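Local coordinates for putative glycosidase ph117-related (Bacteroides thetaiotaomicron, PDB 5A7V), which probably acts on beta-linked mannosides as a member of glycoside hydrolase family 130, and holds mannose in its pocket, at residues W37-F42 / I278-G283; P50-I55 / I88-R93; A236-D241 / T246-T251; N292-G297 / T302-A307. All blocks are in the same frame, centred on the assembly; numbering follows the deposited sequence.

Overall arrangement
Contacts 2 and 4 each lead to bound mannose: Arg-93 at the end of the first grips one sugar site, and Tyr-306 of the second reaches another, which Arg-93 also lines. Their nearest atoms are about 10 Å apart and their centres 27 Å, with the pocket between these two residues. Contacts 1, 3 and 4 all belong to the same large group of strands, yet none of them touches another: centre to centre, contact 1 is 24 Å from contact 3 and 25 Å from contact 4. Contacts 2 and 3 lie on opposite sides of the chain's centre, their centres 32 Å apart. Contact 1 ties the N-terminal segment 37-42 to strand 270-280, spanning 236 residues of sequence.

Contact 1 (W37-F42 / I278-G283)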
# COMPACT_ATOMS: atom_id res chain seq x y z
N TRP A 37 -17.55 -5.19 10.98
CA TRP A 37 -16.20 -5.80 10.82
C TRP A 37 -15.15 -4.86 10.24
O TRP A 37 -13.96 -5.15 10.26
CB TRP A 37 -16.28 -7.08 9.97
CG TRP A 37 -16.87 -6.89 8.61
CD1 TRP A 37 -18.16 -7.14 8.24
CD2 TRP A 37 -16.19 -6.41 7.43
NE1 TRP A 37 -18.33 -6.86 6.90
CE2 TRP A 37 -17.15 -6.39 6.38
CE3 TRP A 37 -14.89 -6.04 7.14
CZ2 TRP A 37 -16.82 -5.98 5.09
CZ3 TRP A 37 -14.56 -5.67 5.86
CH2 TRP A 37 -15.54 -5.60 4.84
N ALA A 38 -15.61 -3.73 9.67
CA ALA A 38 -14.73 -2.85 8.92
C ALA A 38 -14.04 -1.79 9.79
O ALA A 38 -14.60 -1.28 10.75
CB ALA A 38 -15.53 -2.13 7.82
N PHE A 39 -12.81 -1.50 9.43
CA PHE A 39 -12.06 -0.41 10.10
C PHE A 39 -12.56 0.96 9.66
O PHE A 39 -12.81 1.19 8.49
CB PHE A 39 -10.54 -0.50 9.77
CG PHE A 39 -9.87 -1.72 10.32
CD1 PHE A 39 -9.96 -2.93 9.68
CD2 PHE A 39 -9.13 -1.67 11.50
CE1 PHE A 39 -9.35 -4.08 10.21
CE2 PHE A 39 -8.54 -2.81 12.04
CZ PHE A 39 -8.67 -4.01 11.39
N GLY A 40 -12.63 1.89 10.63
CA GLY A 40 -12.95 3.27 10.29
C GLY A 40 -14.07 3.85 11.11
O GLY A 40 -14.68 3.16 11.93
N GLY A 41 -14.40 5.12 10.87
CA GLY A 41 -13.73 5.96 9.87
C GLY A 41 -12.34 6.46 10.26
O GLY A 41 -12.01 6.47 11.46
N PHE A 42 -11.55 6.81 9.25
CA PHE A 42 -10.23 7.41 9.42
C PHE A 42 -10.32 8.91 9.19
O PHE A 42 -10.57 9.35 8.05
CB PHE A 42 -9.23 6.78 8.47
CG PHE A 42 -8.94 5.32 8.75
CD1 PHE A 42 -9.79 4.31 8.32
CD2 PHE A 42 -7.77 4.96 9.42
CE1 PHE A 42 -9.50 2.98 8.57
CE2 PHE A 42 -7.47 3.62 9.66
CZ PHE A 42 -8.32 2.63 9.24
N ILE A 278 -5.17 -7.91 8.01
CA ILE A 278 -5.31 -7.98 9.45
C ILE A 278 -6.30 -9.05 9.87
O ILE A 278 -7.47 -9.02 9.49
CB ILE A 278 -5.73 -6.63 10.08
CG1 ILE A 278 -4.79 -5.51 9.64
CG2 ILE A 278 -5.79 -6.73 11.59
CD1 ILE A 278 -5.32 -4.11 9.92
N TYR A 279 -5.82 -9.98 10.70
CA TYR A 279 -6.62 -11.05 11.26
C TYR A 279 -7.43 -10.50 12.46
O TYR A 279 -6.84 -9.98 13.39
CB TYR A 279 -5.68 -12.17 11.72
CG TYR A 279 -6.36 -13.44 12.18
CD1 TYR A 279 -6.80 -13.57 13.49
CD2 TYR A 279 -6.55 -14.49 11.31
CE1 TYR A 279 -7.41 -14.75 13.92
CE2 TYR A 279 -7.14 -15.69 11.72
CZ TYR A 279 -7.59 -15.80 13.02
OH TYR A 279 -8.18 -16.97 13.44
N THR A 280 -8.77 -10.61 12.42
CA THR A 280 -9.67 -10.05 13.42
C THR A 280 -10.64 -11.16 13.87
O THR A 280 -10.73 -12.21 13.19
CB THR A 280 -10.52 -8.87 12.84
OG1 THR A 280 -11.63 -9.40 12.08
CG2 THR A 280 -9.69 -7.90 12.06
N PRO A 281 -11.44 -10.90 14.93
CA PRO A 281 -12.40 -11.93 15.36
C PRO A 281 -13.53 -12.22 14.38
O PRO A 281 -14.24 -13.21 14.57
CB PRO A 281 -12.96 -11.40 16.68
CG PRO A 281 -12.42 -10.06 16.88
CD PRO A 281 -11.30 -9.83 15.92
N LYS A 282 -13.76 -11.35 13.40
CA LYS A 282 -14.79 -11.57 12.39
C LYS A 282 -14.25 -12.18 11.10
O LYS A 282 -15.02 -12.50 10.19
CB LYS A 282 -15.54 -10.26 12.07
CG LYS A 282 -16.23 -9.64 13.25
CD LYS A 282 -17.25 -10.55 13.90
CE LYS A 282 -17.92 -9.87 15.07
NZ LYS A 282 -18.79 -10.82 15.83
N GLY A 283 -12.93 -12.31 11.00
CA GLY A 283 -12.32 -12.71 9.74
C GLY A 283 -11.09 -11.90 9.43
O GLY A 283 -10.65 -11.03 10.23
O HOH W 1 -13.43 -7.26 11.93
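Ile-278 meets the far end of the Phe-39 ring with several of its carbons. Its CB sits 4.2 Å from Phe-39 CZ. The CG2 branch then comes within 4.0 Å of that same CZ. CG1 is anti to the carbonyl carbon (chi1 -53°); the chain then runs on extended (chi2 166°) and carries CD1 to the ring, 3.7 Å from Phe-39 CZ, with CE1 and CE2 only slightly farther off. The methyl approaches the ring obliquely. Thr-280 adds its own methyl, CG2, 4.1 Å from Phe-39 CZ, and Trp-359 packs edge-to-face with the phenyl ring.

Farther along, Trp-37 CB rests 3.9 Å from Lys-282 CB. Beyond this point the two side chains part: the indole heads for Gln-310 and Leu-312 of strand 306-314, while the lysine, bent at chi2, carries its amine outward.

Thr-280 OG1 is the polar centre. It donates to Gly-283 O at 2.7 Å, sharing that acceptor with its own backbone N, and accepts from Lys-282 N in an ST turn within the type I turn 280-283. A water donates both to this hydroxyl oxygen and to Trp-37 O, 2.7 Å from the latter. Between the two segments there is no direct hydrogen bond; 37-42 lies against the end of strand 270-280 and its turn through apolar contact and one water bridge, while Phe-39 O is hydrogen-bonded to Gln-310.

Contact 2 (P50-I55 / I88-R93); sequences PVISPI and IVVLYR. With MAN (alpha-D-mannopyranose), chain D; BMA (beta-D-mannopyranose), chain C; SO4 (sulfate ion), chain F.
The Tyr-92 ring carries Ile-52 CG2 over the centre of one face, a CH-pi contact 4.0 Å from the centroid and only 2° off the ring normal. The other flat group, the Arg-93 guanidinium, is met at its edge by mannose. Both residues sit on strand 87-95, the second strand of a four-stranded antiparallel sheet, consistent with a blade of the five-bladed beta-propeller known for family 130.

Ile-52 uses two branches. Besides the methyl over the ring, its CD1 reaches 3.8 Å from Tyr-92 CD1 and meets Val-90 CG1 tip to tip at 3.9 Å. Tyr-92 CG stands between its backbone N and carbonyl carbon (chi1 53°), and the ring presents a face to Ile-52. At the ring's far end the hydroxyl is hydrogen-bonded with Glu-72 and Arg-122. Ile-52 also belongs to a classic beta bulge, in which it and Val-51 both face Val-370 of strand 369-375.

The next residue, Arg-93, runs away in an extended chain and ends at the sugar, where overlapping alpha and beta mannose are modelled. In either anomer NH1 donates to O3 and NH2 to O4. Asp-146 and Glu-95 form salt bridges with the guanidinium, and Ser-107 is hydrogen-bonded to NE, so its rotation is well fixed. Next to Ile-52, a sulfate probably from the crystallisation liquor is bound by the backbone: Ser-53 N donates to its O2 at 2.9 Å.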
# COMPACT_ATOMS: atom_id res chain seq x y z
N PRO A 50 -0.83 17.75 3.54
CA PRO A 50 -0.01 16.53 3.46
C PRO A 50 1.12 16.51 4.50
O PRO A 50 1.70 17.55 4.83
CB PRO A 50 0.59 16.61 2.07
CG PRO A 50 0.65 18.04 1.75
CD PRO A 50 -0.56 18.66 2.41
N VAL A 51 1.43 15.32 5.00
CA VAL A 51 2.45 15.21 6.03
C VAL A 51 3.84 15.10 5.45
O VAL A 51 4.78 15.42 6.17
CB VAL A 51 2.16 14.09 7.05
CG1 VAL A 51 0.91 14.41 7.86
CG2 VAL A 51 2.07 12.73 6.40
N ILE A 52 4.00 14.61 4.22
CA ILE A 52 5.29 14.55 3.53
C ILE A 52 5.10 15.08 2.10
O ILE A 52 4.26 14.56 1.37
CB ILE A 52 5.95 13.14 3.54
CG1 ILE A 52 6.15 12.63 5.00
CG2 ILE A 52 7.25 13.15 2.74
CD1 ILE A 52 6.52 11.19 5.19
N SER A 53 5.89 16.10 1.75
CA SER A 53 5.89 16.72 0.45
C SER A 53 7.32 16.73 -0.13
O SER A 53 8.30 16.64 0.64
CB SER A 53 5.40 18.18 0.53
OG SER A 53 4.06 18.26 1.00
N PRO A 54 7.45 16.90 -1.44
CA PRO A 54 8.77 16.99 -2.04
C PRO A 54 9.65 18.09 -1.47
O PRO A 54 9.15 19.13 -0.97
CB PRO A 54 8.49 17.25 -3.52
CG PRO A 54 7.17 16.68 -3.74
CD PRO A 54 6.40 16.84 -2.47
N ILE A 55 10.95 17.85 -1.50
CA ILE A 55 11.96 18.86 -1.10
C ILE A 55 12.92 18.95 -2.27
O ILE A 55 13.46 17.97 -2.75
CB ILE A 55 12.69 18.47 0.20
CG1 ILE A 55 11.71 18.41 1.38
CG2 ILE A 55 13.80 19.49 0.51
CD1 ILE A 55 12.33 17.87 2.65
N ILE A 88 6.49 5.79 15.14
CA ILE A 88 6.03 5.49 13.78
C ILE A 88 7.16 5.82 12.81
O ILE A 88 7.75 6.90 12.90
CB ILE A 88 4.75 6.29 13.45
CG1 ILE A 88 3.54 5.71 14.20
CG2 ILE A 88 4.48 6.31 11.94
CD1 ILE A 88 2.31 6.60 14.24
N VAL A 89 7.44 4.88 11.91
CA VAL A 89 8.41 5.05 10.85
C VAL A 89 7.69 4.90 9.52
O VAL A 89 6.98 3.91 9.30
CB VAL A 89 9.59 4.08 10.97
CG1 VAL A 89 10.60 4.27 9.84
CG2 VAL A 89 10.28 4.31 12.30
N VAL A 90 7.91 5.86 8.63
CA VAL A 90 7.38 5.82 7.29
C VAL A 90 8.54 5.73 6.30
O VAL A 90 9.53 6.49 6.40
CB VAL A 90 6.51 7.07 7.01
CG1 VAL A 90 6.23 7.28 5.52
CG2 VAL A 90 5.22 6.98 7.79
N LEU A 91 8.41 4.82 5.33
CA LEU A 91 9.28 4.77 4.14
C LEU A 91 8.43 5.22 2.95
O LEU A 91 7.49 4.53 2.57
CB LEU A 91 9.91 3.40 3.91
CG LEU A 91 11.23 3.11 4.67
CD1 LEU A 91 11.00 3.04 6.17
CD2 LEU A 91 11.95 1.92 4.12
N TYR A 92 8.76 6.38 2.43
CA TYR A 92 7.95 7.02 1.38
C TYR A 92 8.58 6.85 0.01
O TYR A 92 9.80 6.96 -0.17
CB TYR A 92 7.64 8.49 1.67
CG TYR A 92 8.85 9.40 1.95
CD1 TYR A 92 9.37 9.55 3.26
CD2 TYR A 92 9.48 10.12 0.94
CE1 TYR A 92 10.42 10.41 3.51
CE2 TYR A 92 10.51 11.00 1.20
CZ TYR A 92 10.97 11.16 2.49
OH TYR A 92 12.02 12.01 2.77
N ARG A 93 7.73 6.60 -1.00
CA ARG A 93 8.19 6.56 -2.39
C ARG A 93 8.54 7.99 -2.82
O ARG A 93 7.67 8.84 -2.82
CB ARG A 93 7.10 5.98 -3.29
CG ARG A 93 7.52 5.88 -4.74
CD ARG A 93 6.41 5.36 -5.65
NE ARG A 93 6.80 5.38 -7.03
CZ ARG A 93 6.02 4.98 -8.04
NH1 ARG A 93 4.87 4.34 -7.82
NH2 ARG A 93 6.39 5.24 -9.29
C1 MAN D . 2.50 2.30 -13.36
C2 MAN D . 2.17 2.89 -12.06
C3 MAN D . 3.41 3.68 -11.69
C4 MAN D . 4.71 2.88 -11.73
C5 MAN D . 4.81 2.07 -13.02
C6 MAN D . 5.80 0.92 -12.90
O1 MAN D . 2.53 3.14 -14.45
O2 MAN D . 1.98 1.92 -11.03
O3 MAN D . 3.33 4.25 -10.38
O4 MAN D . 5.83 3.77 -11.67
O5 MAN D . 3.59 1.47 -13.37
O6 MAN D . 5.47 0.01 -11.85
C1 BMA C . 2.37 2.41 -13.31
C2 BMA C . 2.32 3.20 -11.99
C3 BMA C . 3.67 3.84 -11.76
C4 BMA C . 4.77 2.80 -11.83
C5 BMA C . 4.63 1.90 -13.06
C6 BMA C . 5.61 0.75 -13.06
O1 BMA C . 1.17 1.79 -13.71
O2 BMA C . 2.06 2.31 -10.90
O3 BMA C . 3.73 4.59 -10.48
O4 BMA C . 6.02 3.51 -11.87
O5 BMA C . 3.30 1.33 -13.19
O6 BMA C . 5.50 -0.09 -11.91
S SO4 F . 7.61 18.70 4.85
O1 SO4 F . 8.51 17.76 5.60
O2 SO4 F . 6.82 17.93 3.86
O3 SO4 F . 8.46 19.73 4.17
O4 SO4 F . 6.67 19.38 5.79

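Contact 3 (A236-D241 / T246-T251)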
# COMPACT_ATOMS: atom_id res chain seq x y z
N ALA A 236 -3.46 -14.69 -4.19
CA ALA A 236 -2.83 -15.03 -2.89
C ALA A 236 -1.62 -15.90 -3.10
O ALA A 236 -1.36 -16.42 -4.19
CB ALA A 236 -3.83 -15.66 -1.95
N ALA A 237 -0.83 -16.00 -2.03
CA ALA A 237 0.39 -16.82 -2.04
C ALA A 237 0.73 -17.21 -0.60
O ALA A 237 0.33 -16.56 0.36
CB ALA A 237 1.55 -16.02 -2.64
N THR A 238 1.48 -18.32 -0.51
CA THR A 238 2.02 -18.78 0.77
C THR A 238 3.56 -18.81 0.75
O THR A 238 4.17 -18.80 -0.31
CB THR A 238 1.49 -20.18 1.16
OG1 THR A 238 1.92 -21.13 0.20
CG2 THR A 238 -0.01 -20.18 1.26
N SER A 239 4.14 -18.88 1.93
CA SER A 239 5.59 -18.98 2.03
C SER A 239 5.96 -19.67 3.33
O SER A 239 5.29 -19.53 4.32
CB SER A 239 6.24 -17.60 1.98
OG SER A 239 7.67 -17.68 2.07
N GLU A 240 7.10 -20.36 3.29
CA GLU A 240 7.72 -20.88 4.52
C GLU A 240 8.87 -20.02 5.02
O GLU A 240 9.32 -20.20 6.14
CB GLU A 240 8.17 -22.34 4.31
CG GLU A 240 7.00 -23.26 3.95
CD GLU A 240 7.40 -24.66 3.49
OE1 GLU A 240 8.58 -24.99 3.46
OE2 GLU A 240 6.52 -25.44 3.12
N ASP A 241 9.40 -19.13 4.19
CA ASP A 241 10.61 -18.39 4.52
C ASP A 241 10.51 -16.88 4.36
O ASP A 241 11.52 -16.20 4.56
CB ASP A 241 11.80 -18.96 3.72
CG ASP A 241 11.65 -18.79 2.19
OD1 ASP A 241 10.76 -17.99 1.77
OD2 ASP A 241 12.44 -19.40 1.41
N THR A 246 4.65 -18.79 -3.12
CA THR A 246 4.03 -19.71 -4.05
C THR A 246 2.58 -19.28 -4.27
O THR A 246 1.77 -19.38 -3.35
CB THR A 246 4.13 -21.14 -3.50
OG1 THR A 246 5.50 -21.48 -3.31
CG2 THR A 246 3.45 -22.13 -4.44
N PRO A 247 2.28 -18.72 -5.48
CA PRO A 247 0.90 -18.31 -5.72
C PRO A 247 -0.09 -19.46 -5.71
O PRO A 247 0.27 -20.58 -6.07
CB PRO A 247 0.95 -17.66 -7.11
CG PRO A 247 2.34 -17.32 -7.37
CD PRO A 247 3.16 -18.37 -6.60
N TYR A 248 -1.32 -19.15 -5.29
CA TYR A 248 -2.43 -20.10 -5.45
C TYR A 248 -2.81 -20.12 -6.94
O TYR A 248 -3.00 -19.06 -7.55
CB TYR A 248 -3.66 -19.73 -4.62
CG TYR A 248 -3.60 -20.03 -3.16
CD1 TYR A 248 -2.99 -19.14 -2.29
CD2 TYR A 248 -4.17 -21.17 -2.63
CE1 TYR A 248 -2.91 -19.39 -0.91
CE2 TYR A 248 -4.11 -21.43 -1.26
CZ TYR A 248 -3.46 -20.54 -0.40
OH TYR A 248 -3.45 -20.74 0.97
N VAL A 249 -2.99 -21.32 -7.48
CA VAL A 249 -3.27 -21.50 -8.88
C VAL A 249 -4.49 -22.39 -9.08
O VAL A 249 -4.92 -23.15 -8.20
CB VAL A 249 -2.05 -22.07 -9.68
CG1 VAL A 249 -0.89 -21.09 -9.63
CG2 VAL A 249 -1.65 -23.47 -9.22
N ASN A 250 -5.06 -22.23 -10.26
CA ASN A 250 -6.21 -23.02 -10.73
C ASN A 250 -5.77 -24.39 -11.25
O ASN A 250 -4.56 -24.67 -11.35
CB ASN A 250 -6.89 -22.26 -11.86
CG ASN A 250 -7.67 -21.06 -11.35
OD1 ASN A 250 -8.42 -21.16 -10.37
ND2 ASN A 250 -7.52 -19.92 -12.03
N THR A 251 -6.73 -25.24 -11.60
CA THR A 251 -6.48 -26.57 -12.15
C THR A 251 -5.46 -26.53 -13.29
O THR A 251 -4.59 -27.39 -13.37
CB THR A 251 -7.81 -27.20 -12.62
OG1 THR A 251 -8.79 -27.03 -11.57
CG2 THR A 251 -7.68 -28.68 -12.98
O HOH W 2 -3.87 -16.58 -6.35
O HOH W 3 6.82 -20.83 -1.11
O HOH W 4 -0.06 -21.33 -2.44
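In this beta hairpin Ala-236 accepts from Tyr-248 N at its carbonyl O, 2.9 Å away. Trp-229 NE1 shares that oxygen. The methyl of Ala-236 packs against the tyrosine ring, with CB 3.6 Å from Tyr-248 CD1, and a water links Ala-236 N to Tyr-248 O.

Ala-237 pairs with Pro-247 in an antiparallel non-hydrogen-bonded pair, a position that asks no N-H of the proline. The backbones come close here, with Ala-237 CA 3.2 Å from Thr-246 O in a CA-H...O contact. The backbone N of Ala-237 lies in plane at the edge of the Tyr-248 ring.

Thr-238 forms the hydrogen-bonded pair with Thr-246: its N donates to Thr-246 O at 3.0 Å, and its O accepts from Thr-246 N at 2.9 Å. The Thr-238 and Tyr-248 side chains cross at about a right angle, and Thr-238 CG2 lies 3.5 Å from Tyr-248 OH. A water that donates to Thr-246 O sits over the centre of one face of this ring.

At Ser-239 the strand gives way to an ST turn, in which OG accepts from Asp-241 N. The hairpin forms an edge of its sheet: strand 225-229 pairs with 235-239 on one side, while helix 192-195 packs on Thr-246 and Pro-247, with Tyr-193 OH bonded to Pro-247 O.

Contact 4 (N292-G297 / T302-A307); sequences NSASRG and TANVYA. With MAN (alpha-D-mannopyranose), chain E.
Asn-292 turns its side chain across to the 302-305 turn, and its amide nitrogen does the reaching. With CG anti to the backbone N (chi1 -167°), ND2 donates to Thr-302 O at 3.2 Å in a nearly straight bond, 175° at the hydrogen. The acceptor lies in the amide plane of the asparagine, yet the donor stands far above the carbonyl plane of Thr-302. Val-305 N comes to the same oxygen from the opposite face, closing the type II turn, so Thr-302 O is gripped from both sides. The other end of the amide, OD1, accepts from Asp-298 N, and bonds at both ends fix the rotation of the amide.

The backbone of Asn-292 works as well. Its N donates to Val-305 O at 2.9 Å, while its O takes Asn-304 N at 2.8 Å. Asn-304 points its CB away from the other segment but brings its amide back: a water donates to Asn-304 OD1 and accepts from Ala-294 N. Alongside, Ala-294 CB and Ala-303 CB lie 3.8 Å apart, and Val-305 CG1 packs 4.1 Å from Asn-292 CB.

Tyr-306 leans the other way, its ring edge turned to mannose, with OH 2.8 Å from the sugar's O1. Tyr-342 packs edge-to-face with it. The connection between antiparallel strands 283-291 and 306-314 is thus pinned at its base just where a strand enters the mannose pocket, shared with Glu-272, Asp-146 and Asp-367, in what is probably a beta-propeller active site.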
# COMPACT_ATOMS: atom_id res chain seq x y z
N ASN A 292 -11.93 3.32 -10.32
CA ASN A 292 -13.27 3.44 -10.91
C ASN A 292 -13.21 3.50 -12.44
O ASN A 292 -12.62 4.41 -13.03
CB ASN A 292 -13.93 4.69 -10.35
CG ASN A 292 -15.43 4.75 -10.65
OD1 ASN A 292 -16.12 3.73 -10.63
ND2 ASN A 292 -15.94 5.98 -10.87
N SER A 293 -13.80 2.51 -13.10
CA SER A 293 -13.88 2.48 -14.54
C SER A 293 -14.83 3.54 -15.11
O SER A 293 -15.98 3.64 -14.64
CB SER A 293 -14.43 1.09 -14.98
OG SER A 293 -14.71 1.07 -16.38
N ALA A 294 -14.35 4.34 -16.05
CA ALA A 294 -15.25 5.33 -16.70
C ALA A 294 -16.45 4.64 -17.33
O ALA A 294 -17.55 5.22 -17.37
CB ALA A 294 -14.45 6.09 -17.74
N SER A 295 -16.22 3.46 -17.91
CA SER A 295 -17.26 2.77 -18.68
C SER A 295 -18.16 1.86 -17.86
O SER A 295 -19.37 1.77 -18.11
CB SER A 295 -16.62 2.02 -19.82
OG SER A 295 -15.62 1.19 -19.36
N ARG A 296 -17.56 1.18 -16.86
CA ARG A 296 -18.24 0.11 -16.14
C ARG A 296 -18.45 0.37 -14.67
O ARG A 296 -18.92 -0.52 -13.95
CB ARG A 296 -17.48 -1.24 -16.34
CG ARG A 296 -17.31 -1.57 -17.84
CD ARG A 296 -16.82 -2.94 -18.10
NE ARG A 296 -17.90 -3.88 -17.86
CZ ARG A 296 -18.68 -4.45 -18.80
NH1 ARG A 296 -18.65 -4.10 -20.10
NH2 ARG A 296 -19.53 -5.38 -18.39
N GLY A 297 -18.05 1.55 -14.20
CA GLY A 297 -17.99 1.85 -12.78
C GLY A 297 -19.20 2.50 -12.18
O GLY A 297 -20.35 2.28 -12.64
N THR A 302 -15.81 10.08 -9.49
CA THR A 302 -14.97 10.52 -10.60
C THR A 302 -14.43 9.37 -11.42
O THR A 302 -13.85 8.42 -10.85
CB THR A 302 -13.79 11.38 -10.01
OG1 THR A 302 -14.34 12.45 -9.22
CG2 THR A 302 -12.86 11.89 -11.05
N ALA A 303 -14.54 9.39 -12.74
CA ALA A 303 -13.95 8.38 -13.60
C ALA A 303 -12.46 8.31 -13.28
O ALA A 303 -11.77 9.33 -13.16
CB ALA A 303 -14.17 8.73 -15.06
N ASN A 304 -11.95 7.08 -13.15
CA ASN A 304 -10.50 6.77 -12.99
C ASN A 304 -9.94 7.12 -11.63
O ASN A 304 -8.74 6.96 -11.42
CB ASN A 304 -9.70 7.41 -14.15
CG ASN A 304 -10.04 6.76 -15.47
OD1 ASN A 304 -9.91 5.55 -15.61
ND2 ASN A 304 -10.56 7.53 -16.41
N VAL A 305 -10.77 7.54 -10.69
CA VAL A 305 -10.27 7.80 -9.32
C VAL A 305 -9.89 6.48 -8.64
O VAL A 305 -10.52 5.45 -8.85
CB VAL A 305 -11.30 8.59 -8.49
CG1 VAL A 305 -12.46 7.74 -8.04
CG2 VAL A 305 -10.68 9.34 -7.33
N TYR A 306 -8.88 6.57 -7.75
CA TYR A 306 -8.59 5.47 -6.79
C TYR A 306 -9.18 5.84 -5.43
O TYR A 306 -8.82 6.87 -4.84
CB TYR A 306 -7.11 5.20 -6.63
CG TYR A 306 -6.42 4.51 -7.75
CD1 TYR A 306 -6.23 5.10 -9.01
CD2 TYR A 306 -5.88 3.23 -7.57
CE1 TYR A 306 -5.54 4.46 -10.02
CE2 TYR A 306 -5.18 2.59 -8.56
CZ TYR A 306 -4.97 3.21 -9.77
OH TYR A 306 -4.24 2.59 -10.78
N ALA A 307 -10.12 5.01 -4.98
CA ALA A 307 -10.74 5.14 -3.68
C ALA A 307 -10.69 3.77 -2.94
O ALA A 307 -10.69 2.73 -3.60
CB ALA A 307 -12.18 5.65 -3.81
C1 MAN E . -0.89 1.71 -9.78
C2 MAN E . -0.42 1.69 -8.31
C3 MAN E . 0.44 2.87 -7.84
C4 MAN E . -0.11 4.21 -8.38
C5 MAN E . -1.36 4.04 -9.25
C6 MAN E . -1.81 5.36 -9.92
O1 MAN E . -2.16 0.89 -10.00
O2 MAN E . 0.32 0.47 -8.16
O3 MAN E . 1.78 2.78 -8.29
O4 MAN E . -0.34 5.02 -7.24
O5 MAN E . -1.02 3.06 -10.29
O6 MAN E . -0.78 5.82 -10.80
O HOH W 5 -11.68 3.90 -16.94